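Local coordinates for polyhomeotic-proximal chromatin protein (Drosophila melanogaster, PDB 1KW4) that maintains the transcriptionally repressed state of homeotic genes as a Polycomb group component of the PRC1 complex, its SAM domain forming a helical polymer, at residues A[25-30]-A[34-39]; A[52-57]-A[63-68]; A[48-53]-A[73-78]. The protein carries 1 engineered substitution. All coordinates share one frame; numbering follows the deposited sequence.

Contact 1: A[25-30]-A[34-39]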
loop_
_atom_site.group_PDB
_atom_site.type_symbol
_atom_site.label_atom_id
_atom_site.label_comp_id
_atom_site.label_asym_id
_atom_site.label_seq_id
_atom_site.Cartn_x
_atom_site.Cartn_y
_atom_site.Cartn_z
ATOM N N PHE A 25 6.336 -3.870 -2.243
ATOM C CA PHE A 25 5.230 -3.740 -3.190
ATOM C C PHE A 25 5.044 -2.255 -3.543
ATOM O O PHE A 25 4.916 -1.892 -4.717
ATOM C CB PHE A 25 3.953 -4.314 -2.555
ATOM C CG PHE A 25 2.683 -3.994 -3.309
ATOM C CD1 PHE A 25 2.400 -4.602 -4.528
ATOM C CD2 PHE A 25 1.751 -3.107 -2.769
ATOM C CE1 PHE A 25 1.208 -4.335 -5.202
ATOM C CE2 PHE A 25 0.552 -2.832 -3.435
ATOM C CZ PHE A 25 0.282 -3.451 -4.655
ATOM N N ILE A 26 5.048 -1.398 -2.524
ATOM C CA ILE A 26 4.887 0.043 -2.727
ATOM C C ILE A 26 6.086 0.620 -3.497
ATOM O O ILE A 26 5.919 1.445 -4.401
ATOM C CB ILE A 26 4.719 0.774 -1.356
ATOM C CG1 ILE A 26 3.426 0.305 -0.667
ATOM C CG2 ILE A 26 4.691 2.289 -1.549
ATOM C CD1 ILE A 26 2.139 0.542 -1.485
ATOM N N ARG A 27 7.291 0.173 -3.153
ATOM C CA ARG A 27 8.509 0.645 -3.812
ATOM C C ARG A 27 8.479 0.443 -5.325
ATOM O O ARG A 27 9.004 1.270 -6.079
ATOM C CB ARG A 27 9.735 -0.082 -3.241
ATOM C CG ARG A 27 11.047 0.222 -3.969
ATOM C CD ARG A 27 11.515 1.646 -3.722
ATOM N NE ARG A 27 12.775 1.940 -4.409
ATOM C CZ ARG A 27 12.892 2.136 -5.721
ATOM N NH1 ARG A 27 11.823 2.073 -6.506
ATOM N NH2 ARG A 27 14.081 2.400 -6.250
ATOM N N GLU A 28 7.859 -0.647 -5.765
ATOM C CA GLU A 28 7.792 -0.976 -7.185
ATOM C C GLU A 28 6.597 -0.419 -7.958
ATOM O O GLU A 28 6.521 -0.582 -9.178
ATOM C CB GLU A 28 7.859 -2.495 -7.353
ATOM C CG GLU A 28 9.116 -3.097 -6.745
ATOM C CD GLU A 28 9.147 -4.610 -6.824
ATOM O OE1 GLU A 28 8.219 -5.256 -6.286
ATOM O OE2 GLU A 28 10.103 -5.151 -7.422
ATOM N N LEU A 29 5.665 0.229 -7.264
ATOM C CA LEU A 29 4.503 0.824 -7.925
ATOM C C LEU A 29 4.888 2.190 -8.480
ATOM O O LEU A 29 5.339 3.063 -7.743
ATOM C CB LEU A 29 3.334 0.989 -6.948
ATOM C CG LEU A 29 2.300 -0.132 -6.873
ATOM C CD1 LEU A 29 1.196 0.260 -5.896
ATOM C CD2 LEU A 29 1.713 -0.383 -8.257
ATOM N N PRO A 30 4.696 2.399 -9.790
ATOM C CA PRO A 30 5.044 3.681 -10.411
ATOM C C PRO A 30 4.521 4.924 -9.694
ATOM O O PRO A 30 3.319 5.071 -9.471
ATOM C CB PRO A 30 4.488 3.538 -11.831
ATOM C CG PRO A 30 3.338 2.586 -11.655
ATOM C CD PRO A 30 3.929 1.556 -10.722
ATOM N N ASP A 34 8.035 7.451 -2.915
ATOM C CA ASP A 34 8.231 8.412 -1.831
ATOM C C ASP A 34 7.449 8.067 -0.565
ATOM O O ASP A 34 7.639 8.702 0.473
ATOM C CB ASP A 34 7.832 9.825 -2.267
ATOM C CG ASP A 34 8.648 10.333 -3.436
ATOM O OD1 ASP A 34 9.885 10.162 -3.422
ATOM O OD2 ASP A 34 8.050 10.918 -4.365
ATOM N N TYR A 35 6.581 7.064 -0.646
ATOM C CA TYR A 35 5.760 6.682 0.501
ATOM C C TYR A 35 6.180 5.385 1.203
ATOM O O TYR A 35 5.526 4.945 2.150
ATOM C CB TYR A 35 4.293 6.592 0.055
ATOM C CG TYR A 35 3.752 7.906 -0.478
ATOM C CD1 TYR A 35 3.444 8.957 0.386
ATOM C CD2 TYR A 35 3.574 8.108 -1.847
ATOM C CE1 TYR A 35 2.970 10.181 -0.099
ATOM C CE2 TYR A 35 3.102 9.329 -2.345
ATOM C CZ TYR A 35 2.802 10.358 -1.464
ATOM O OH TYR A 35 2.334 11.562 -1.943
ATOM N N VAL A 36 7.281 4.788 0.760
ATOM C CA VAL A 36 7.756 3.546 1.365
ATOM C C VAL A 36 7.980 3.675 2.876
ATOM O O VAL A 36 7.540 2.823 3.645
ATOM C CB VAL A 36 9.072 3.058 0.693
ATOM C CG1 VAL A 36 9.672 1.904 1.484
ATOM C CG2 VAL A 36 8.789 2.604 -0.732
ATOM N N ASP A 37 8.657 4.734 3.310
ATOM C CA ASP A 37 8.905 4.897 4.741
ATOM C C ASP A 37 7.629 5.074 5.562
ATOM O O ASP A 37 7.572 4.648 6.716
ATOM C CB ASP A 37 9.854 6.073 4.998
ATOM C CG ASP A 37 11.262 5.805 4.495
ATOM O OD1 ASP A 37 11.624 4.619 4.334
ATOM O OD2 ASP A 37 12.011 6.782 4.271
ATOM N N ASP A 38 6.612 5.700 4.976
ATOM C CA ASP A 38 5.346 5.903 5.678
ATOM C C ASP A 38 4.655 4.566 5.939
ATOM O O ASP A 38 4.106 4.347 7.023
ATOM C CB ASP A 38 4.417 6.814 4.872
ATOM C CG ASP A 38 4.983 8.207 4.693
ATOM O OD1 ASP A 38 5.461 8.783 5.695
ATOM O OD2 ASP A 38 4.943 8.729 3.558
ATOM N N PHE A 39 4.675 3.672 4.954
ATOM C CA PHE A 39 4.053 2.362 5.133
ATOM C C PHE A 39 4.773 1.569 6.222
ATOM O O PHE A 39 4.139 0.887 7.033
ATOM C CB PHE A 39 4.044 1.571 3.812
ATOM C CG PHE A 39 2.880 1.905 2.920
ATOM C CD1 PHE A 39 2.884 3.060 2.140
ATOM C CD2 PHE A 39 1.746 1.098 2.914
ATOM C CE1 PHE A 39 1.771 3.407 1.370
ATOM C CE2 PHE A 39 0.627 1.436 2.150
ATOM C CZ PHE A 39 0.639 2.593 1.379
#
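Ile26 lies over one face of the Phe39 ring, and the two side chains cross at about a right angle. The methylene CG1 of Ile26 sits 3.8 Å from the centroid of the Phe39 ring and only 4° off its normal, a CH-pi contact made almost squarely over the middle. Beyond it, Ile26 CD1 runs on above the far end of the same ring, 3.8 Å from Phe39 CZ. The first torsion of Ile26 sets CG1 beside the backbone N (chi1 -64°) and over the ring, while the other branch, CG2, reaches both Val36 and the near part of the ring at CD1. Ile26 CG2 and Val36 CG2 meet at 4.2 Å, the two chains sliding past each other in opposite directions. Val36 CG2 also rests on the backbone of helix 19-27, lying 3.7 Å from Arg27 CA and equally near Arg27 N, and on the first carbon of that side chain, Arg27 CB, at 3.8 Å. From its own segment, the carbonyl O of Tyr35 lies at the edge of the Phe39 ring, in its plane. The contact joins the end of helix 19-27 to the start of helix 36-41 in the all-helical SAM domain, with Ile71 of helix 65-78 also touching Ile26. Apolar carbon groups make the contact, which implies cohesion by dispersion, CH-pi attraction and exclusion of water.

Contact 2: A[52-57]-A[63-68]; sequences LKEKHL and MKLGPA
The Glu54 carboxylate meets Leu65 in the SAM-domain corner where helix 54-60 turns back onto the start of helix 65-78: Leu65 CD1 stands above and offset from the carboxylate plane, against Glu54 CG and 3.8 Å from Glu54 OE2, an apolar methyl resting on a bent acidic chain. The other flat group, the His56 ring, belongs to the helix start. Lys55 CG lies over one of its faces, offset toward the rim, and ND1 takes the backbone N-H of the N-cap residue Lys53 from a position tilted out of the ring plane. Between the segments, Met63 N donates to Leu57 O at 3.0 Å, nearly straight at 164° but tilted 27° from the carbonyl plane. Leu57 packs against both Met63 and Ala68. With CG beside the backbone N (chi1 -65°), Leu57 CD2 runs alongside the end of Met63, a selenomethionine, and lies 4.0 Å from its CE, the two chains pointing the same way. Phe39 of helix 36-41 touches both. Shortening Leu57 to an alanine removes both delta methyls and is likely to open space beside the Ala68 backbone and leave the end of Met63 freer to turn. Ala68 meets Leu57 closely: the two CB atoms are 3.7 Å apart, and Leu57 CD1 reaches 3.4 Å from Ala68 O.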
loop_
_atom_site.group_PDB
_atom_site.type_symbol
_atom_site.label_atom_id
_atom_site.label_comp_id
_atom_site.label_asym_id
_atom_site.label_seq_id
_atom_site.Cartn_x
_atom_site.Cartn_y
_atom_site.Cartn_z
ATOM N N LEU A 52 -7.116 -0.760 3.552
ATOM C CA LEU A 52 -6.840 0.627 3.194
ATOM C C LEU A 52 -7.735 1.189 2.097
ATOM O O LEU A 52 -7.808 0.649 0.995
ATOM C CB LEU A 52 -5.374 0.791 2.780
ATOM C CG LEU A 52 -4.365 1.057 3.899
ATOM C CD1 LEU A 52 -2.942 1.026 3.339
ATOM C CD2 LEU A 52 -4.659 2.410 4.531
ATOM N N LYS A 53 -8.416 2.285 2.413
ATOM C CA LYS A 53 -9.292 2.943 1.455
ATOM C C LYS A 53 -8.644 4.263 1.064
ATOM O O LYS A 53 -7.728 4.733 1.732
ATOM C CB LYS A 53 -10.661 3.225 2.081
ATOM C CG LYS A 53 -11.440 1.993 2.508
ATOM C CD LYS A 53 -12.745 2.402 3.182
ATOM C CE LYS A 53 -13.573 1.193 3.596
ATOM N NZ LYS A 53 -14.831 1.609 4.283
ATOM N N GLU A 54 -9.129 4.861 -0.016
ATOM C CA GLU A 54 -8.600 6.135 -0.482
ATOM C C GLU A 54 -8.600 7.184 0.641
ATOM O O GLU A 54 -7.644 7.946 0.782
ATOM C CB GLU A 54 -9.423 6.608 -1.687
ATOM C CG GLU A 54 -9.054 7.971 -2.245
ATOM C CD GLU A 54 -9.758 9.099 -1.527
ATOM O OE1 GLU A 54 -10.997 9.022 -1.384
ATOM O OE2 GLU A 54 -9.081 10.062 -1.111
ATOM N N LYS A 55 -9.656 7.200 1.453
ATOM C CA LYS A 55 -9.766 8.163 2.556
ATOM C C LYS A 55 -8.620 8.057 3.565
ATOM O O LYS A 55 -8.114 9.070 4.051
ATOM C CB LYS A 55 -11.098 7.979 3.299
ATOM C CG LYS A 55 -11.143 6.735 4.180
ATOM C CD LYS A 55 -12.354 6.710 5.107
ATOM C CE LYS A 55 -13.638 6.405 4.359
ATOM N NZ LYS A 55 -14.794 6.287 5.298
ATOM N N HIS A 56 -8.227 6.828 3.891
ATOM C CA HIS A 56 -7.150 6.586 4.845
ATOM C C HIS A 56 -5.803 7.037 4.292
ATOM O O HIS A 56 -4.984 7.607 5.012
ATOM C CB HIS A 56 -7.085 5.094 5.183
ATOM C CG HIS A 56 -8.341 4.562 5.800
ATOM N ND1 HIS A 56 -8.831 3.305 5.520
ATOM C CD2 HIS A 56 -9.194 5.108 6.699
ATOM C CE1 HIS A 56 -9.934 3.101 6.219
ATOM N NE2 HIS A 56 -10.176 4.178 6.942
ATOM N N LEU A 57 -5.581 6.764 3.012
ATOM C CA LEU A 57 -4.338 7.131 2.343
ATOM C C LEU A 57 -4.180 8.644 2.251
ATOM O O LEU A 57 -3.153 9.196 2.645
ATOM C CB LEU A 57 -4.307 6.528 0.933
ATOM C CG LEU A 57 -4.280 4.997 0.851
ATOM C CD1 LEU A 57 -4.524 4.536 -0.577
ATOM C CD2 LEU A 57 -2.944 4.495 1.359
HETATM N N MSE A 63 -1.267 11.387 1.745
HETATM C CA MSE A 63 -0.804 11.053 0.403
HETATM C C MSE A 63 -1.538 11.840 -0.687
HETATM O O MSE A 63 -2.688 12.247 -0.504
HETATM C CB MSE A 63 -1.014 9.554 0.191
HETATM C CG MSE A 63 -0.387 8.958 -1.038
HETATM SE SE MSE A 63 -0.626 7.039 -0.936
HETATM C CE MSE A 63 0.350 6.702 0.685
ATOM N N LYS A 64 -0.866 12.064 -1.815
ATOM C CA LYS A 64 -1.487 12.759 -2.941
ATOM C C LYS A 64 -2.506 11.787 -3.540
ATOM O O LYS A 64 -2.348 10.563 -3.443
ATOM C CB LYS A 64 -0.433 13.163 -3.977
ATOM C CG LYS A 64 0.458 14.315 -3.515
ATOM C CD LYS A 64 1.409 14.779 -4.606
ATOM C CE LYS A 64 2.124 16.066 -4.202
ATOM N NZ LYS A 64 2.872 16.695 -5.334
ATOM N N LEU A 65 -3.552 12.326 -4.153
ATOM C CA LEU A 65 -4.617 11.500 -4.708
ATOM C C LEU A 65 -4.223 10.484 -5.782
ATOM O O LEU A 65 -4.741 9.365 -5.791
ATOM C CB LEU A 65 -5.743 12.403 -5.233
ATOM C CG LEU A 65 -7.040 11.715 -5.673
ATOM C CD1 LEU A 65 -7.622 10.901 -4.525
ATOM C CD2 LEU A 65 -8.038 12.776 -6.132
ATOM N N GLY A 66 -3.315 10.865 -6.677
ATOM C CA GLY A 66 -2.889 9.972 -7.744
ATOM C C GLY A 66 -2.303 8.680 -7.204
ATOM O O GLY A 66 -2.774 7.588 -7.534
ATOM N N PRO A 67 -1.256 8.777 -6.375
ATOM C CA PRO A 67 -0.634 7.581 -5.804
ATOM C C PRO A 67 -1.640 6.760 -4.998
ATOM O O PRO A 67 -1.644 5.534 -5.071
ATOM C CB PRO A 67 0.481 8.158 -4.934
ATOM C CG PRO A 67 0.892 9.374 -5.696
ATOM C CD PRO A 67 -0.434 9.974 -6.116
ATOM N N ALA A 68 -2.495 7.437 -4.235
ATOM C CA ALA A 68 -3.493 6.748 -3.423
ATOM C C ALA A 68 -4.432 5.903 -4.286
ATOM O O ALA A 68 -4.734 4.757 -3.945
ATOM C CB ALA A 68 -4.300 7.758 -2.603
#

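Contact 3: A[48-53]-A[73-78]; sequences ALLRLK and AKVESI. Engineered in segment 48-53: Arg51 (natural residue Leu).
Val75 overlaps the branch point of Leu49, its CG2 methyl lying 3.8 Å from Leu49 CG and about equally near both methyls beyond it. This is helix-on-helix packing within the five-helix bundle of the SAM domain, where the short helix 46-51 lies against the C-terminal half of helix 65-78. Val75 points toward the other helix and faces two successive leucines, one methyl to each. Its CG1, anti to the backbone N (chi1 173°), turns to Leu50, and CG2, beside the N, takes Leu49. Both leucines cross the valine at a slant. Leu49 CG stands anti to its own backbone N (chi1 -177°), which carries the branch point across to the valine, while from Leu50 it is CD2 that comes within 4.1 Å of Val75 CG1. Of the two leucines, Leu49 is the more deeply buried. The backbones stay well separated, Leu50 CA and Val75 CA being 7.1 Å apart, and side chains alone make the join. Around it, Trp17 packs on Leu49, and residues near both ends of the modelled chain, Ile14 and Lys79, touch Leu50. On helix 65-78 itself, the Ser77 hydroxyl turns back on the helix: OG donates to Lys74 O at 2.6 Å, reaching that oxygen from the same face of its carbonyl plane as Ile78 N, which also bonds to it.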
loop_
_atom_site.group_PDB
_atom_site.type_symbol
_atom_site.label_atom_id
_atom_site.label_comp_id
_atom_site.label_asym_id
_atom_site.label_seq_id
_atom_site.Cartn_x
_atom_site.Cartn_y
_atom_site.Cartn_z
ATOM N N ALA A 48 -3.619 -5.302 6.768
ATOM C CA ALA A 48 -3.965 -3.884 6.844
ATOM C C ALA A 48 -4.136 -3.297 5.443
ATOM O O ALA A 48 -5.026 -2.476 5.204
ATOM C CB ALA A 48 -2.883 -3.118 7.601
ATOM N N LEU A 49 -3.275 -3.715 4.519
ATOM C CA LEU A 49 -3.327 -3.227 3.140
ATOM C C LEU A 49 -4.686 -3.510 2.493
ATOM O O LEU A 49 -5.213 -2.689 1.735
ATOM C CB LEU A 49 -2.214 -3.879 2.313
ATOM C CG LEU A 49 -2.075 -3.434 0.856
ATOM C CD1 LEU A 49 -1.735 -1.946 0.804
ATOM C CD2 LEU A 49 -0.987 -4.255 0.166
ATOM N N LEU A 50 -5.249 -4.672 2.795
ATOM C CA LEU A 50 -6.542 -5.053 2.241
ATOM C C LEU A 50 -7.666 -4.133 2.721
ATOM O O LEU A 50 -8.696 -4.000 2.052
ATOM C CB LEU A 50 -6.858 -6.506 2.609
ATOM C CG LEU A 50 -6.003 -7.559 1.890
ATOM C CD1 LEU A 50 -6.195 -8.924 2.531
ATOM C CD2 LEU A 50 -6.382 -7.593 0.416
ATOM N N ARG A 51 -7.458 -3.489 3.867
ATOM C CA ARG A 51 -8.458 -2.591 4.446
ATOM C C ARG A 51 -8.278 -1.118 4.091
ATOM O O ARG A 51 -9.184 -0.312 4.313
ATOM C CB ARG A 51 -8.452 -2.724 5.971
ATOM C CG ARG A 51 -8.846 -4.087 6.481
ATOM C CD ARG A 51 -10.265 -4.444 6.065
ATOM N NE ARG A 51 -11.206 -3.333 6.213
ATOM C CZ ARG A 51 -11.377 -2.612 7.320
ATOM N NH1 ARG A 51 -10.664 -2.866 8.411
ATOM N NH2 ARG A 51 -12.276 -1.635 7.340
ATOM N N LEU A 52 -7.116 -0.760 3.552
ATOM C CA LEU A 52 -6.840 0.627 3.194
ATOM C C LEU A 52 -7.735 1.189 2.097
ATOM O O LEU A 52 -7.808 0.649 0.995
ATOM C CB LEU A 52 -5.374 0.791 2.780
ATOM C CG LEU A 52 -4.365 1.057 3.899
ATOM C CD1 LEU A 52 -2.942 1.026 3.339
ATOM C CD2 LEU A 52 -4.659 2.410 4.531
ATOM N N LYS A 53 -8.416 2.285 2.413
ATOM C CA LYS A 53 -9.292 2.943 1.455
ATOM C C LYS A 53 -8.644 4.263 1.064
ATOM O O LYS A 53 -7.728 4.733 1.732
ATOM C CB LYS A 53 -10.661 3.225 2.081
ATOM C CG LYS A 53 -11.440 1.993 2.508
ATOM C CD LYS A 53 -12.745 2.402 3.182
ATOM C CE LYS A 53 -13.573 1.193 3.596
ATOM N NZ LYS A 53 -14.831 1.609 4.283
ATOM N N ALA A 73 -6.296 0.552 -6.435
ATOM C CA ALA A 73 -6.619 -0.163 -7.671
ATOM C C ALA A 73 -5.779 -1.421 -7.887
ATOM O O ALA A 73 -6.297 -2.455 -8.320
ATOM C CB ALA A 73 -6.463 0.767 -8.867
ATOM N N LYS A 74 -4.483 -1.333 -7.600
ATOM C CA LYS A 74 -3.602 -2.483 -7.776
ATOM C C LYS A 74 -3.998 -3.603 -6.822
ATOM O O LYS A 74 -4.042 -4.772 -7.212
ATOM C CB LYS A 74 -2.143 -2.087 -7.538
ATOM C CG LYS A 74 -1.145 -3.178 -7.895
ATOM C CD LYS A 74 -1.221 -3.531 -9.377
ATOM C CE LYS A 74 -0.185 -4.578 -9.749
ATOM N NZ LYS A 74 -0.227 -4.907 -11.204
ATOM N N VAL A 75 -4.287 -3.248 -5.573
ATOM C CA VAL A 75 -4.693 -4.236 -4.579
ATOM C C VAL A 75 -5.996 -4.908 -5.015
ATOM O O VAL A 75 -6.153 -6.123 -4.879
ATOM C CB VAL A 75 -4.879 -3.582 -3.190
ATOM C CG1 VAL A 75 -5.456 -4.586 -2.202
ATOM C CG2 VAL A 75 -3.535 -3.064 -2.686
ATOM N N GLU A 76 -6.926 -4.117 -5.546
ATOM C CA GLU A 76 -8.207 -4.652 -6.005
ATOM C C GLU A 76 -8.010 -5.645 -7.147
ATOM O O GLU A 76 -8.656 -6.695 -7.182
ATOM C CB GLU A 76 -9.127 -3.523 -6.487
ATOM C CG GLU A 76 -9.499 -2.502 -5.429
ATOM C CD GLU A 76 -10.395 -1.399 -5.976
ATOM O OE1 GLU A 76 -10.073 -0.843 -7.048
ATOM O OE2 GLU A 76 -11.416 -1.083 -5.328
ATOM N N SER A 77 -7.120 -5.315 -8.077
ATOM C CA SER A 77 -6.861 -6.180 -9.225
ATOM C C SER A 77 -6.230 -7.510 -8.825
ATOM O O SER A 77 -6.547 -8.553 -9.398
ATOM C CB SER A 77 -5.957 -5.470 -10.237
ATOM O OG SER A 77 -4.647 -5.294 -9.727
ATOM N N ILE A 78 -5.333 -7.470 -7.846
ATOM C CA ILE A 78 -4.663 -8.677 -7.373
ATOM C C ILE A 78 -5.646 -9.540 -6.589
ATOM O O ILE A 78 -5.778 -10.739 -6.841
ATOM C CB ILE A 78 -3.461 -8.326 -6.466
ATOM C CG1 ILE A 78 -2.421 -7.539 -7.267
ATOM C CG2 ILE A 78 -2.842 -9.596 -5.896
ATOM C CD1 ILE A 78 -1.226 -7.088 -6.450
#

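Overall arrangement
The three contacts belong to one SAM domain and are linked through shared side chains and helix 65-78 rather than around a ligand site. Contacts 1 and 2, with centres 12 Å apart, are joined through Phe39 and Tyr35: Phe39 CE1 lies 3.7 Å from Met63 CE, and Tyr35 OH probably hydrogen bonds to Lys64 N at 3.2 Å. Contacts 2 and 3, 11 Å apart between centres, share Leu52 and Lys53 and both draw on helix 65-78, which thus packs against helices 54-60 and 46-51 in turn. Contacts 1 and 3 lie on opposite sides of the chain's centre, about 14 Å apart, yet Phe25 CZ still reaches 3.6 Å from Lys74 CG.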